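Local coordinates for protein carbonic anhydrase (Sordaria macrospora, PDB 4O1K) that catalyses the reversible hydration of carbon dioxide to bicarbonate, as a tetrameric zinc-dependent beta-carbonic anhydrase, at residues A[26-29]-A[30-34]; A[60-63]-A[64-67]; A[140-143]-A[144-147]; A[164-167]-A[168-172]; A[94-97]-A[98-102]. All coordinates share one frame; numbering follows the deposited sequence.

Contact 1 of 5, residues A[26-29]-A[30-34]; sequences KSWA and TEQVA
Two turns of the N-terminal helix 16-35 meet here, with the indole of Trp-28 beside the amide of Gln-32 and next to the carboxylate of Glu-31. The ring stands with CG anti to the backbone N (chi1 161°), which swings its five-membered part along the helix toward residue 32. Gln-32 OE1 comes to 3.6 Å from Trp-28 NE1, approaching obliquely, while the amide and ring planes differ by only 23°. Glu-31 crosses the indole at about a right angle, and its OE2 is 4.0 Å from Trp-28 CD1. Glu-31 CG, set between its backbone N and carbonyl carbon, is 3.1 Å from Trp-28 O. This helix reaches away from the body of the chain to pack on the second subunit: Trp-28 lies on Gly-201 there and gives a weak hydrogen bond from NE1 to Gln-65 OE1 of that subunit. An alanine in place of Trp-28 would probably open a gap against Gly-201 and leave Gln-65 of the neighbour without its indole N-H. On another face of the helix, Lys-26 O takes two bonds, from Thr-30 N at 2.9 Å and from Thr-30 OG1 at 2.6 Å, which reach it from opposite faces of the carbonyl plane. The hydroxyl thus folds back onto its own helix, and the ladder goes on with Glu-31 N to Ser-27 O at 3.1 Å.

Contact 2 of 5, residues A[60-63]-A[64-67]; sequences RIPA and EQIT
Ala-63 O is gripped twice by Thr-67: OG1 reaches it at a short 2.5 Å and the backbone N at 2.9 Å. The two donors arrive from opposite faces of the carbonyl plane, the hydroxyl standing 35° out of it. What allows this is the chi1 of 57°, which wedges OG1 between backbone N and carbonyl carbon and turns it back over the preceding turn. Thr-67 OG1 also receives a weak hydrogen bond from Leu-69 N, beyond the helix. A valine at Thr-67 would probably leave Ala-63 O with only the backbone N-H of these two donors and deprive Leu-69 N of its weak acceptor. The helix itself, 63-67, is little more than one turn. Pro-62 is its N-cap residue, and Pro-62 O accepts a nearly straight bond from Ile-66 N (3.1 Å, 169°) that lies in the carbonyl plane. Ahead of the cap, Ile-61 leans over the first turn. Its CG2 touches Gln-65 CB at 3.4 Å and Ile-66 CG1 at 3.6 Å, the side chains crossing at a slant. The Pro-62 ring and Gln-65 lie side by side, pointing the same way. Around this turn, Ile-61 packs on Pro-71 of the second subunit, and Ile-66 O is held by Asn-25 ND2 of that subunit.

Contact 3 of 5, residues A[140-143]-A[144-147]; sequences VYRL and HEKE
His-144 turns its ring back over the end of helix 130-143, at the junction where it serves as N-cap residue of the next helix, 145-150. From CB onward, the side chain lies close to the peptide it has just left: His-144 CB is 3.3 Å from Leu-143 C, and His-144 CG 3.4 Å from Leu-143 O. That carbonyl oxygen sits over one face of the imidazole. Beyond CG, His-144 CD2 meets Val-140 O at 3.4 Å, near the ring plane, and Leu-143 CB at 3.7 Å. The ring is sent there by a CG anti to the carbonyl carbon (chi1 -61°). At the tip, NE2 is hydrogen-bonded to Glu-168 OE2 on helix 154-174, which ties the junction to that helix. The backbone at the break is fastened less regularly than in a helix. His-144 N donates to Tyr-141 O at 3.0 Å from well above the carbonyl plane, in a three-residue step, and the bond from Glu-145 N to Arg-142 O is weak. Tyr-141 crosses Glu-145 at about a right angle, and its OH goes to Asp-149 OD1. This surface packs on a third subunit, where Leu-143 meets its own copy and Arg-142 NH2 bonds to Ile-217 O of that chain. Glu-145 CG rests at the edge of the Tyr-141 ring, 4.0 Å from CE2.

Contact 4 of 5, residues A[164-167]-A[168-172]; sequences LNVY and EQCRN
Asn-165 and Gln-169, one turn apart, join their side-chain amides: Gln-169 NE2 donates to Asn-165 OD1 at 2.9 Å. The bond is somewhat bent (140°), the donor stands above the Asn-165 carbonyl plane, and the two amide planes are turned 49° apart. Gln-169 gets there by bending at chi2 (-45°), with CG folded against Asn-165 O. The other ends of both amides look to the loop that follows strand 74-79: Gln-169 OE1 accepts from Val-84 N and, weakly, from Asn-172 ND2, and Asn-165 ND2 gives a weak bond to Ala-81 O. Thus all four amide heteroatoms of this buried pair have partners. The setting is the long helix 154-174, packed on strand 106-112 of the central sheet through Val-166 and Cys-170, with regular backbone bonds such as Arg-171 N to Tyr-167 O at 2.9 Å. Toward another side, Glu-168 divides its carboxylate. Glu-168 OE1 forms a salt bridge with Arg-171 NH1 (2.9 Å), using its syn lone pair, with the oxygen close to the guanidinium plane, while OE2 is hydrogen-bonded to His-144 NE2. Glu-168 OE2 also lies 3.5 Å from Tyr-167 CE2, the carboxylate nearly perpendicular to the ring. Arg-171 CG rides over one face of the Tyr-167 ring in a CH-pi contact, 4.3 Å from the centroid and offset toward the rim, and Arg-171 CD comes within 3.6 Å of Tyr-167 CE2.

Contact 5 of 5, residues A[94-97]-A[98-102]; sequences VIEY and AVKHL
Tyr-97 lies between His-101 and Leu-102, its ring slanted to both. The two aromatic rings meet rim to rim, centroids 6.0 Å apart and planes at 42°, so this is no stack; Tyr-97 CD1 lies 3.9 Å from both CB and CD2 of His-101. On the CE2 side of the ring, Tyr-97 CE2 touches Leu-102 CD1 at 3.9 Å, the two side chains running at an angle to each other. A chi1 of -177° puts Tyr-97 CG opposite the backbone N and brings the ring beside His-101 and Leu-102. Glu-96, one turn before Lys-100, bends at chi2 and crosses it at a slant, Glu-96 OE1 meeting the aliphatic Lys-100 CD at 3.4 Å. The charges stay further apart, Glu-96 OE1 to Lys-100 NZ being 4.3 Å, beyond a salt bridge. A water lies close to His-101 NE2 and gives a weak bond to Glu-96 OE2. Across the interface, Tyr-97 packs on Met-130 and His-101 on Leu-127 of the second subunit, while Ile-95 and Ala-98 turn to Leu-52 of the central sheet. Tyr-97 O accepts from both His-101 N (3.1 Å) and Leu-102 N (3.0 Å), an i+4 (alpha-type) and an i+5 (pi-type) bond together, a bifurcated acceptor of the sort found where an alpha helix, here 89-100, runs out at its C-terminal end.

Contacts 3 and 4 are the pair that touch: their centres are 12 Å apart, and His-144 NE2 to Glu-168 OE2 spans 2.8 Å. Contact 4 is also nearest the zinc, with the Asn-165 side chain about 8 Å from the metal, against about 11 Å for the Ile-66 side chain of contact 2 and about 13 Å for the Val-140 side chain of contact 3. The metal is held by Cys-56, Asp-58, His-112 and Cys-115, and none of the five contacts supplies a ligand. Contacts 1 and 2 do not touch within one chain, nearest atoms being about 8 Å apart, yet they meet between subunits. Contacts 1, 2 and 5 face the second subunit; contact 3 faces the third, which contact 4 also touches through Arg-171.

Contact 1 of 5, residues A[26-29]-A[30-34]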
loop_
_atom_site.group_PDB
_atom_site.type_symbol
_atom_site.label_atom_id
_atom_site.label_comp_id
_atom_site.label_asym_id
_atom_site.label_seq_id
_atom_site.Cartn_x
_atom_site.Cartn_y
_atom_site.Cartn_z
ATOM N N LYS A 26 -18.106 21.836 -23.868
ATOM C CA LYS A 26 -19.082 22.924 -23.967
ATOM C C LYS A 26 -20.364 22.471 -24.671
ATOM O O LYS A 26 -21.473 22.833 -24.258
ATOM C CB LYS A 26 -18.484 24.132 -24.694
ATOM C CG LYS A 26 -17.350 24.806 -23.932
ATOM C CD LYS A 26 -16.692 25.905 -24.760
ATOM C CE LYS A 26 -15.433 26.416 -24.083
ATOM N NZ LYS A 26 -15.715 27.052 -22.767
ATOM N N SER A 27 -20.196 21.685 -25.733
ATOM C CA SER A 27 -21.316 21.103 -26.464
ATOM C C SER A 27 -22.170 20.226 -25.563
ATOM O O SER A 27 -23.397 20.297 -25.609
ATOM C CB SER A 27 -20.816 20.283 -27.651
ATOM O OG SER A 27 -20.669 21.096 -28.795
ATOM N N TRP A 28 -21.519 19.403 -24.744
ATOM C CA TRP A 28 -22.238 18.529 -23.823
ATOM C C TRP A 28 -22.984 19.325 -22.755
ATOM O O TRP A 28 -24.130 19.013 -22.439
ATOM C CB TRP A 28 -21.292 17.512 -23.176
ATOM C CG TRP A 28 -21.839 16.887 -21.920
ATOM C CD1 TRP A 28 -22.634 15.776 -21.824
ATOM C CD2 TRP A 28 -21.613 17.335 -20.575
ATOM N NE1 TRP A 28 -22.914 15.510 -20.500
ATOM C CE2 TRP A 28 -22.301 16.456 -19.715
ATOM C CE3 TRP A 28 -20.898 18.398 -20.018
ATOM C CZ2 TRP A 28 -22.293 16.614 -18.325
ATOM C CZ3 TRP A 28 -20.887 18.549 -18.640
ATOM C CH2 TRP A 28 -21.580 17.668 -17.811
ATOM N N ALA A 29 -22.327 20.343 -22.198
ATOM C CA ALA A 29 -22.966 21.245 -21.233
ATOM C C ALA A 29 -24.208 21.950 -21.807
ATOM O O ALA A 29 -25.230 22.089 -21.127
ATOM C CB ALA A 29 -21.967 22.270 -20.728
ATOM N N THR A 30 -24.104 22.399 -23.056
ATOM C CA THR A 30 -25.169 23.171 -23.688
ATOM C C THR A 30 -26.415 22.316 -23.933
ATOM O O THR A 30 -27.542 22.736 -23.643
ATOM C CB THR A 30 -24.706 23.780 -25.024
ATOM O OG1 THR A 30 -23.431 24.411 -24.858
ATOM C CG2 THR A 30 -25.702 24.816 -25.505
ATOM N N GLU A 31 -26.204 21.121 -24.473
ATOM C CA GLU A 31 -27.297 20.201 -24.762
ATOM C C GLU A 31 -27.941 19.679 -23.476
ATOM O O GLU A 31 -29.142 19.407 -23.445
ATOM C CB GLU A 31 -26.808 19.032 -25.632
ATOM C CG GLU A 31 -25.788 18.120 -24.940
ATOM C CD GLU A 31 -25.384 16.906 -25.772
ATOM O OE1 GLU A 31 -25.628 16.907 -27.001
ATOM O OE2 GLU A 31 -24.814 15.951 -25.190
ATOM N N GLN A 32 -27.148 19.545 -22.415
ATOM C CA GLN A 32 -27.672 19.059 -21.145
ATOM C C GLN A 32 -28.604 20.103 -20.517
ATOM O O GLN A 32 -29.586 19.750 -19.855
ATOM C CB GLN A 32 -26.530 18.684 -20.196
ATOM C CG GLN A 32 -26.755 17.384 -19.444
ATOM C CD GLN A 32 -26.843 16.169 -20.345
ATOM O OE1 GLN A 32 -26.346 16.176 -21.470
ATOM N NE2 GLN A 32 -27.475 15.115 -19.849
ATOM N N VAL A 33 -28.287 21.383 -20.731
ATOM C CA VAL A 33 -29.173 22.493 -20.364
ATOM C C VAL A 33 -30.379 22.500 -21.299
ATOM O O VAL A 33 -31.513 22.725 -20.874
ATOM C CB VAL A 33 -28.449 23.857 -20.420
ATOM C CG1 VAL A 33 -29.448 25.008 -20.392
ATOM C CG2 VAL A 33 -27.460 23.982 -19.266
ATOM N N ALA A 34 -30.124 22.236 -22.577
ATOM C CA ALA A 34 -31.195 22.058 -23.545
ATOM C C ALA A 34 -32.116 20.908 -23.132
ATOM O O ALA A 34 -33.336 21.048 -23.172
ATOM C CB ALA A 34 -30.623 21.817 -24.928
#

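Contact 2 of 5, residues A[60-63]-A[64-67]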
loop_
_atom_site.group_PDB
_atom_site.type_symbol
_atom_site.label_atom_id
_atom_site.label_comp_id
_atom_site.label_asym_id
_atom_site.label_seq_id
_atom_site.Cartn_x
_atom_site.Cartn_y
_atom_site.Cartn_z
ATOM N N ARG A 60 -15.574 -0.322 -20.402
ATOM C CA ARG A 60 -15.646 0.753 -21.404
ATOM C C ARG A 60 -16.819 1.720 -21.246
ATOM O O ARG A 60 -16.797 2.826 -21.790
ATOM C CB ARG A 60 -15.664 0.168 -22.818
ATOM C CG ARG A 60 -15.200 -1.266 -22.889
ATOM C CD ARG A 60 -14.225 -1.492 -24.034
ATOM N NE ARG A 60 -14.400 -2.815 -24.622
ATOM C CZ ARG A 60 -13.944 -3.948 -24.091
ATOM N NH1 ARG A 60 -14.164 -5.100 -24.712
ATOM N NH2 ARG A 60 -13.279 -3.944 -22.937
ATOM N N ILE A 61 -17.847 1.294 -20.525
ATOM C CA ILE A 61 -19.029 2.116 -20.324
ATOM C C ILE A 61 -19.080 2.434 -18.833
ATOM O O ILE A 61 -18.889 1.539 -18.019
ATOM C CB ILE A 61 -20.318 1.344 -20.745
ATOM C CG1 ILE A 61 -20.323 1.048 -22.249
ATOM C CG2 ILE A 61 -21.562 2.123 -20.393
ATOM C CD1 ILE A 61 -20.442 2.285 -23.110
ATOM N N PRO A 62 -19.332 3.702 -18.478
ATOM C CA PRO A 62 -19.475 4.142 -17.082
ATOM C C PRO A 62 -20.676 3.480 -16.403
ATOM O O PRO A 62 -21.687 3.237 -17.061
ATOM C CB PRO A 62 -19.731 5.652 -17.213
ATOM C CG PRO A 62 -19.237 6.016 -18.554
ATOM C CD PRO A 62 -19.446 4.822 -19.424
ATOM N N ALA A 63 -20.553 3.207 -15.104
ATOM C CA ALA A 63 -21.620 2.595 -14.311
ATOM C C ALA A 63 -22.951 3.310 -14.458
ATOM O O ALA A 63 -24.022 2.680 -14.482
ATOM C CB ALA A 63 -21.217 2.592 -12.852
ATOM N N GLU A 64 -22.859 4.634 -14.524
ATOM C CA GLU A 64 -24.013 5.516 -14.565
ATOM C C GLU A 64 -24.818 5.264 -15.833
ATOM O O GLU A 64 -26.051 5.335 -15.835
ATOM C CB GLU A 64 -23.539 6.974 -14.486
ATOM C CG GLU A 64 -23.059 7.427 -13.080
ATOM C CD GLU A 64 -21.542 7.403 -12.889
ATOM O OE1 GLU A 64 -21.023 8.248 -12.114
ATOM O OE2 GLU A 64 -20.864 6.539 -13.494
ATOM N N GLN A 65 -24.106 4.944 -16.908
ATOM C CA GLN A 65 -24.740 4.563 -18.166
ATOM C C GLN A 65 -25.384 3.177 -18.089
ATOM O O GLN A 65 -26.577 3.025 -18.353
ATOM C CB GLN A 65 -23.707 4.585 -19.294
ATOM C CG GLN A 65 -23.443 5.955 -19.844
ATOM C CD GLN A 65 -24.722 6.601 -20.290
ATOM O OE1 GLN A 65 -25.298 6.218 -21.314
ATOM N NE2 GLN A 65 -25.198 7.569 -19.508
ATOM N N ILE A 66 -24.573 2.177 -17.742
ATOM C CA ILE A 66 -25.001 0.780 -17.630
ATOM C C ILE A 66 -26.245 0.604 -16.768
ATOM O O ILE A 66 -27.081 -0.272 -17.036
ATOM C CB ILE A 66 -23.911 -0.105 -16.961
ATOM C CG1 ILE A 66 -22.534 0.065 -17.598
ATOM C CG2 ILE A 66 -24.313 -1.573 -16.976
ATOM C CD1 ILE A 66 -21.422 -0.719 -16.861
ATOM N N THR A 67 -26.357 1.416 -15.719
ATOM C CA THR A 67 -27.363 1.161 -14.688
ATOM C C THR A 67 -28.545 2.106 -14.722
ATOM O O THR A 67 -29.575 1.815 -14.110
ATOM C CB THR A 67 -26.752 1.281 -13.299
ATOM O OG1 THR A 67 -26.167 2.589 -13.159
ATOM C CG2 THR A 67 -25.697 0.225 -13.123
#

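Contact 3 of 5, residues A[140-143]-A[144-147]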
loop_
_atom_site.group_PDB
_atom_site.type_symbol
_atom_site.label_atom_id
_atom_site.label_comp_id
_atom_site.label_asym_id
_atom_site.label_seq_id
_atom_site.Cartn_x
_atom_site.Cartn_y
_atom_site.Cartn_z
ATOM N N VAL A 140 -7.015 -15.732 -6.773
ATOM C CA VAL A 140 -8.397 -16.179 -6.992
ATOM C C VAL A 140 -8.437 -17.506 -7.756
ATOM O O VAL A 140 -9.129 -18.465 -7.340
ATOM C CB VAL A 140 -9.237 -15.115 -7.715
ATOM C CG1 VAL A 140 -10.584 -15.701 -8.111
ATOM C CG2 VAL A 140 -9.424 -13.891 -6.818
ATOM N N TYR A 141 -7.675 -17.596 -8.849
ATOM C CA TYR A 141 -7.594 -18.859 -9.614
ATOM C C TYR A 141 -7.254 -20.035 -8.709
ATOM O O TYR A 141 -7.922 -21.074 -8.746
ATOM C CB TYR A 141 -6.548 -18.784 -10.738
ATOM C CG TYR A 141 -6.659 -19.915 -11.757
ATOM C CD1 TYR A 141 -7.198 -19.690 -13.023
ATOM C CD2 TYR A 141 -6.263 -21.211 -11.443
ATOM C CE1 TYR A 141 -7.319 -20.726 -13.958
ATOM C CE2 TYR A 141 -6.393 -22.251 -12.368
ATOM C CZ TYR A 141 -6.917 -21.997 -13.623
ATOM O OH TYR A 141 -7.038 -23.037 -14.541
ATOM N N ARG A 142 -6.196 -19.885 -7.915
ATOM C CA ARG A 142 -5.747 -20.978 -7.067
ATOM C C ARG A 142 -6.817 -21.378 -6.047
ATOM O O ARG A 142 -6.926 -22.545 -5.704
ATOM C CB ARG A 142 -4.413 -20.614 -6.394
ATOM C CG ARG A 142 -3.272 -20.439 -7.395
ATOM C CD ARG A 142 -1.946 -20.025 -6.732
ATOM N NE ARG A 142 -0.912 -19.825 -7.742
ATOM C CZ ARG A 142 -0.361 -18.655 -8.035
ATOM N NH1 ARG A 142 -0.700 -17.549 -7.365
ATOM N NH2 ARG A 142 0.559 -18.592 -8.991
ATOM N N LEU A 143 -7.648 -20.426 -5.618
ATOM C CA LEU A 143 -8.704 -20.708 -4.651
ATOM C C LEU A 143 -9.801 -21.591 -5.241
ATOM O O LEU A 143 -10.605 -22.173 -4.507
ATOM C CB LEU A 143 -9.333 -19.406 -4.148
ATOM C CG LEU A 143 -8.631 -18.743 -2.960
ATOM C CD1 LEU A 143 -9.134 -17.348 -2.732
ATOM C CD2 LEU A 143 -8.834 -19.568 -1.712
ATOM N N HIS A 144 -9.845 -21.670 -6.565
ATOM C CA HIS A 144 -10.886 -22.410 -7.253
ATOM C C HIS A 144 -10.247 -23.256 -8.336
ATOM O O HIS A 144 -10.838 -23.512 -9.384
ATOM C CB HIS A 144 -11.881 -21.424 -7.861
ATOM C CG HIS A 144 -12.555 -20.560 -6.847
ATOM N ND1 HIS A 144 -13.683 -20.959 -6.164
ATOM C CD2 HIS A 144 -12.248 -19.323 -6.387
ATOM C CE1 HIS A 144 -14.048 -20.002 -5.327
ATOM N NE2 HIS A 144 -13.200 -18.994 -5.452
ATOM N N GLU A 145 -9.032 -23.717 -8.055
ATOM C CA GLU A 145 -8.199 -24.326 -9.075
ATOM C C GLU A 145 -8.849 -25.559 -9.698
ATOM O O GLU A 145 -8.794 -25.756 -10.922
ATOM C CB GLU A 145 -6.888 -24.740 -8.440
ATOM C CG GLU A 145 -5.796 -24.921 -9.429
ATOM C CD GLU A 145 -4.502 -25.266 -8.755
ATOM O OE1 GLU A 145 -4.253 -24.739 -7.647
ATOM O OE2 GLU A 145 -3.745 -26.062 -9.334
ATOM N N LYS A 146 -9.453 -26.380 -8.839
ATOM C CA LYS A 146 -10.108 -27.614 -9.256
ATOM C C LYS A 146 -11.242 -27.335 -10.233
ATOM O O LYS A 146 -11.341 -27.991 -11.270
ATOM C CB LYS A 146 -10.683 -28.330 -8.043
ATOM C CG LYS A 146 -9.731 -29.238 -7.313
ATOM C CD LYS A 146 -10.524 -29.950 -6.225
ATOM C CE LYS A 146 -9.845 -31.212 -5.743
ATOM N NZ LYS A 146 -10.849 -32.103 -5.065
ATOM N N GLU A 147 -12.098 -26.374 -9.889
ATOM C CA GLU A 147 -13.250 -26.040 -10.731
ATOM C C GLU A 147 -12.778 -25.447 -12.052
ATOM O O GLU A 147 -13.277 -25.810 -13.119
ATOM C CB GLU A 147 -14.189 -25.051 -10.023
ATOM C CG GLU A 147 -15.234 -24.436 -10.953
ATOM C CD GLU A 147 -16.132 -23.412 -10.260
ATOM O OE1 GLU A 147 -15.943 -23.147 -9.050
ATOM O OE2 GLU A 147 -17.024 -22.865 -10.935
#

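Contact 4 of 5, residues A[164-167]-A[168-172]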
loop_
_atom_site.group_PDB
_atom_site.type_symbol
_atom_site.label_atom_id
_atom_site.label_comp_id
_atom_site.label_asym_id
_atom_site.label_seq_id
_atom_site.Cartn_x
_atom_site.Cartn_y
_atom_site.Cartn_z
ATOM N N LEU A 164 -15.765 -15.609 -10.640
ATOM C CA LEU A 164 -15.202 -15.938 -9.331
ATOM C C LEU A 164 -14.431 -14.788 -8.713
ATOM O O LEU A 164 -14.383 -14.653 -7.489
ATOM C CB LEU A 164 -14.308 -17.166 -9.438
ATOM C CG LEU A 164 -15.174 -18.409 -9.723
ATOM C CD1 LEU A 164 -14.292 -19.553 -10.152
ATOM C CD2 LEU A 164 -15.927 -18.779 -8.472
ATOM N N ASN A 165 -13.762 -13.991 -9.539
ATOM C CA ASN A 165 -13.062 -12.815 -9.032
ATOM C C ASN A 165 -14.079 -11.868 -8.445
ATOM O O ASN A 165 -13.894 -11.370 -7.352
ATOM C CB ASN A 165 -12.298 -12.087 -10.138
ATOM C CG ASN A 165 -11.436 -10.943 -9.605
ATOM O OD1 ASN A 165 -10.708 -11.094 -8.598
ATOM N ND2 ASN A 165 -11.512 -9.790 -10.274
ATOM N N VAL A 166 -15.155 -11.590 -9.176
ATOM C CA VAL A 166 -16.196 -10.744 -8.566
ATOM C C VAL A 166 -16.642 -11.306 -7.201
ATOM O O VAL A 166 -16.686 -10.570 -6.207
ATOM C CB VAL A 166 -17.402 -10.605 -9.458
ATOM C CG1 VAL A 166 -18.546 -9.881 -8.680
ATOM C CG2 VAL A 166 -17.023 -9.756 -10.669
ATOM N N TYR A 167 -16.954 -12.605 -7.155
ATOM C CA TYR A 167 -17.380 -13.241 -5.881
ATOM C C TYR A 167 -16.340 -13.057 -4.747
ATOM O O TYR A 167 -16.686 -12.656 -3.627
ATOM C CB TYR A 167 -17.688 -14.732 -6.134
ATOM C CG TYR A 167 -17.801 -15.584 -4.888
ATOM C CD1 TYR A 167 -18.997 -15.678 -4.182
ATOM C CD2 TYR A 167 -16.718 -16.305 -4.437
ATOM C CE1 TYR A 167 -19.086 -16.479 -3.043
ATOM C CE2 TYR A 167 -16.791 -17.092 -3.319
ATOM C CZ TYR A 167 -17.975 -17.177 -2.628
ATOM O OH TYR A 167 -18.016 -17.978 -1.509
ATOM N N GLU A 168 -15.069 -13.338 -5.040
ATOM C CA GLU A 168 -13.999 -13.199 -4.042
ATOM C C GLU A 168 -13.803 -11.759 -3.585
ATOM O O GLU A 168 -13.550 -11.526 -2.387
ATOM C CB GLU A 168 -12.668 -13.788 -4.526
ATOM C CG GLU A 168 -12.641 -15.313 -4.627
ATOM C CD GLU A 168 -12.925 -16.022 -3.285
ATOM O OE1 GLU A 168 -12.763 -15.409 -2.205
ATOM O OE2 GLU A 168 -13.297 -17.209 -3.314
ATOM N N GLN A 169 -13.919 -10.789 -4.505
ATOM C CA GLN A 169 -13.781 -9.384 -4.097
ATOM C C GLN A 169 -14.974 -8.947 -3.253
ATOM O O GLN A 169 -14.840 -8.136 -2.316
ATOM C CB GLN A 169 -13.545 -8.428 -5.285
ATOM C CG GLN A 169 -12.350 -8.805 -6.204
ATOM C CD GLN A 169 -11.091 -9.200 -5.450
ATOM O OE1 GLN A 169 -10.660 -8.492 -4.540
ATOM N NE2 GLN A 169 -10.489 -10.339 -5.830
ATOM N N CYS A 170 -16.149 -9.499 -3.555
ATOM C CA CYS A 170 -17.288 -9.301 -2.648
ATOM C C CYS A 170 -17.007 -9.858 -1.228
ATOM O O CYS A 170 -17.307 -9.200 -0.217
ATOM C CB CYS A 170 -18.517 -9.988 -3.200
ATOM S SG CYS A 170 -19.213 -9.106 -4.609
ATOM N N ARG A 171 -16.493 -11.085 -1.162
ATOM C CA ARG A 171 -16.082 -11.635 0.130
ATOM C C ARG A 171 -15.132 -10.667 0.834
ATOM O O ARG A 171 -15.281 -10.423 2.031
ATOM C CB ARG A 171 -15.416 -13.012 -0.029
ATOM C CG ARG A 171 -16.375 -14.138 -0.450
ATOM C CD ARG A 171 -15.676 -15.508 -0.335
ATOM N NE ARG A 171 -15.268 -15.800 1.043
ATOM C CZ ARG A 171 -14.007 -15.793 1.476
ATOM N NH1 ARG A 171 -13.007 -15.531 0.638
ATOM N NH2 ARG A 171 -13.733 -16.067 2.748
ATOM N N ASN A 172 -14.140 -10.125 0.117
ATOM C CA ASN A 172 -13.211 -9.164 0.747
ATOM C C ASN A 172 -13.870 -7.888 1.241
ATOM O O ASN A 172 -13.403 -7.295 2.224
ATOM C CB ASN A 172 -12.063 -8.797 -0.197
ATOM C CG ASN A 172 -11.214 -10.006 -0.576
ATOM O OD1 ASN A 172 -11.274 -11.047 0.071
ATOM N ND2 ASN A 172 -10.443 -9.869 -1.644
#

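Contact 5 of 5, residues A[94-97]-A[98-102]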
loop_
_atom_site.group_PDB
_atom_site.type_symbol
_atom_site.label_atom_id
_atom_site.label_comp_id
_atom_site.label_asym_id
_atom_site.label_seq_id
_atom_site.Cartn_x
_atom_site.Cartn_y
_atom_site.Cartn_z
ATOM N N VAL A 94 -11.701 4.023 0.672
ATOM C CA VAL A 94 -12.989 4.349 0.063
ATOM C C VAL A 94 -14.218 3.526 0.573
ATOM O O VAL A 94 -15.334 4.065 0.679
ATOM C CB VAL A 94 -12.907 4.437 -1.439
ATOM C CG1 VAL A 94 -12.880 3.096 -2.061
ATOM C CG2 VAL A 94 -14.098 5.141 -1.916
ATOM N N ILE A 95 -14.020 2.255 0.917
ATOM C CA ILE A 95 -15.097 1.449 1.509
ATOM C C ILE A 95 -15.460 2.037 2.868
ATOM O O ILE A 95 -16.653 2.258 3.204
ATOM C CB ILE A 95 -14.645 -0.018 1.660
ATOM C CG1 ILE A 95 -14.446 -0.619 0.271
ATOM C CG2 ILE A 95 -15.670 -0.844 2.467
ATOM C CD1 ILE A 95 -13.901 -2.053 0.269
ATOM N N GLU A 96 -14.434 2.295 3.665
ATOM C CA GLU A 96 -14.653 2.885 4.982
ATOM C C GLU A 96 -15.458 4.183 4.886
ATOM O O GLU A 96 -16.437 4.388 5.623
ATOM C CB GLU A 96 -13.295 3.167 5.628
ATOM C CG GLU A 96 -13.356 4.061 6.856
ATOM C CD GLU A 96 -13.418 3.254 8.126
ATOM O OE1 GLU A 96 -14.136 2.238 8.114
ATOM O OE2 GLU A 96 -12.741 3.625 9.113
ATOM N N TYR A 97 -15.050 5.050 3.962
ATOM C CA TYR A 97 -15.666 6.366 3.783
ATOM C C TYR A 97 -17.091 6.295 3.258
ATOM O O TYR A 97 -17.969 7.059 3.690
ATOM C CB TYR A 97 -14.813 7.198 2.825
ATOM C CG TYR A 97 -15.283 8.626 2.599
ATOM C CD1 TYR A 97 -15.245 9.576 3.619
ATOM C CD2 TYR A 97 -15.715 9.031 1.352
ATOM C CE1 TYR A 97 -15.656 10.894 3.384
ATOM C CE2 TYR A 97 -16.120 10.322 1.108
ATOM C CZ TYR A 97 -16.090 11.249 2.113
ATOM O OH TYR A 97 -16.513 12.523 1.813
ATOM N N ALA A 98 -17.323 5.378 2.328
ATOM C CA ALA A 98 -18.651 5.191 1.739
ATOM C C ALA A 98 -19.628 4.624 2.752
ATOM O O ALA A 98 -20.793 5.039 2.813
ATOM C CB ALA A 98 -18.570 4.282 0.510
ATOM N N VAL A 99 -19.168 3.669 3.553
ATOM C CA VAL A 99 -20.071 3.011 4.500
ATOM C C VAL A 99 -20.331 3.892 5.706
ATOM O O VAL A 99 -21.474 4.093 6.126
ATOM C CB VAL A 99 -19.476 1.717 4.991
ATOM C CG1 VAL A 99 -20.279 1.189 6.149
ATOM C CG2 VAL A 99 -19.420 0.698 3.839
ATOM N N LYS A 100 -19.258 4.415 6.276
ATOM C CA LYS A 100 -19.379 5.107 7.555
ATOM C C LYS A 100 -19.807 6.566 7.448
ATOM O O LYS A 100 -20.585 7.052 8.271
ATOM C CB LYS A 100 -18.081 4.971 8.356
ATOM C CG LYS A 100 -18.153 3.834 9.372
ATOM C CD LYS A 100 -16.780 3.370 9.838
ATOM C CE LYS A 100 -16.900 2.540 11.113
ATOM N NZ LYS A 100 -15.749 2.780 12.041
ATOM N N HIS A 101 -19.317 7.265 6.433
ATOM C CA HIS A 101 -19.558 8.695 6.332
ATOM C C HIS A 101 -20.582 9.068 5.256
ATOM O O HIS A 101 -21.336 10.029 5.425
ATOM C CB HIS A 101 -18.227 9.425 6.144
ATOM C CG HIS A 101 -17.249 9.162 7.250
ATOM N ND1 HIS A 101 -17.424 9.644 8.531
ATOM C CD2 HIS A 101 -16.093 8.449 7.272
ATOM C CE1 HIS A 101 -16.419 9.243 9.291
ATOM N NE2 HIS A 101 -15.597 8.518 8.551
ATOM N N LEU A 102 -20.641 8.308 4.162
ATOM C CA LEU A 102 -21.683 8.554 3.158
ATOM C C LEU A 102 -22.960 7.741 3.408
ATOM O O LEU A 102 -24.021 8.079 2.873
ATOM C CB LEU A 102 -21.157 8.318 1.730
ATOM C CG LEU A 102 -20.108 9.325 1.235
ATOM C CD1 LEU A 102 -19.542 8.937 -0.133
ATOM C CD2 LEU A 102 -20.698 10.712 1.174
HETATM O O HOH W 1 -14.010 6.754 9.136
#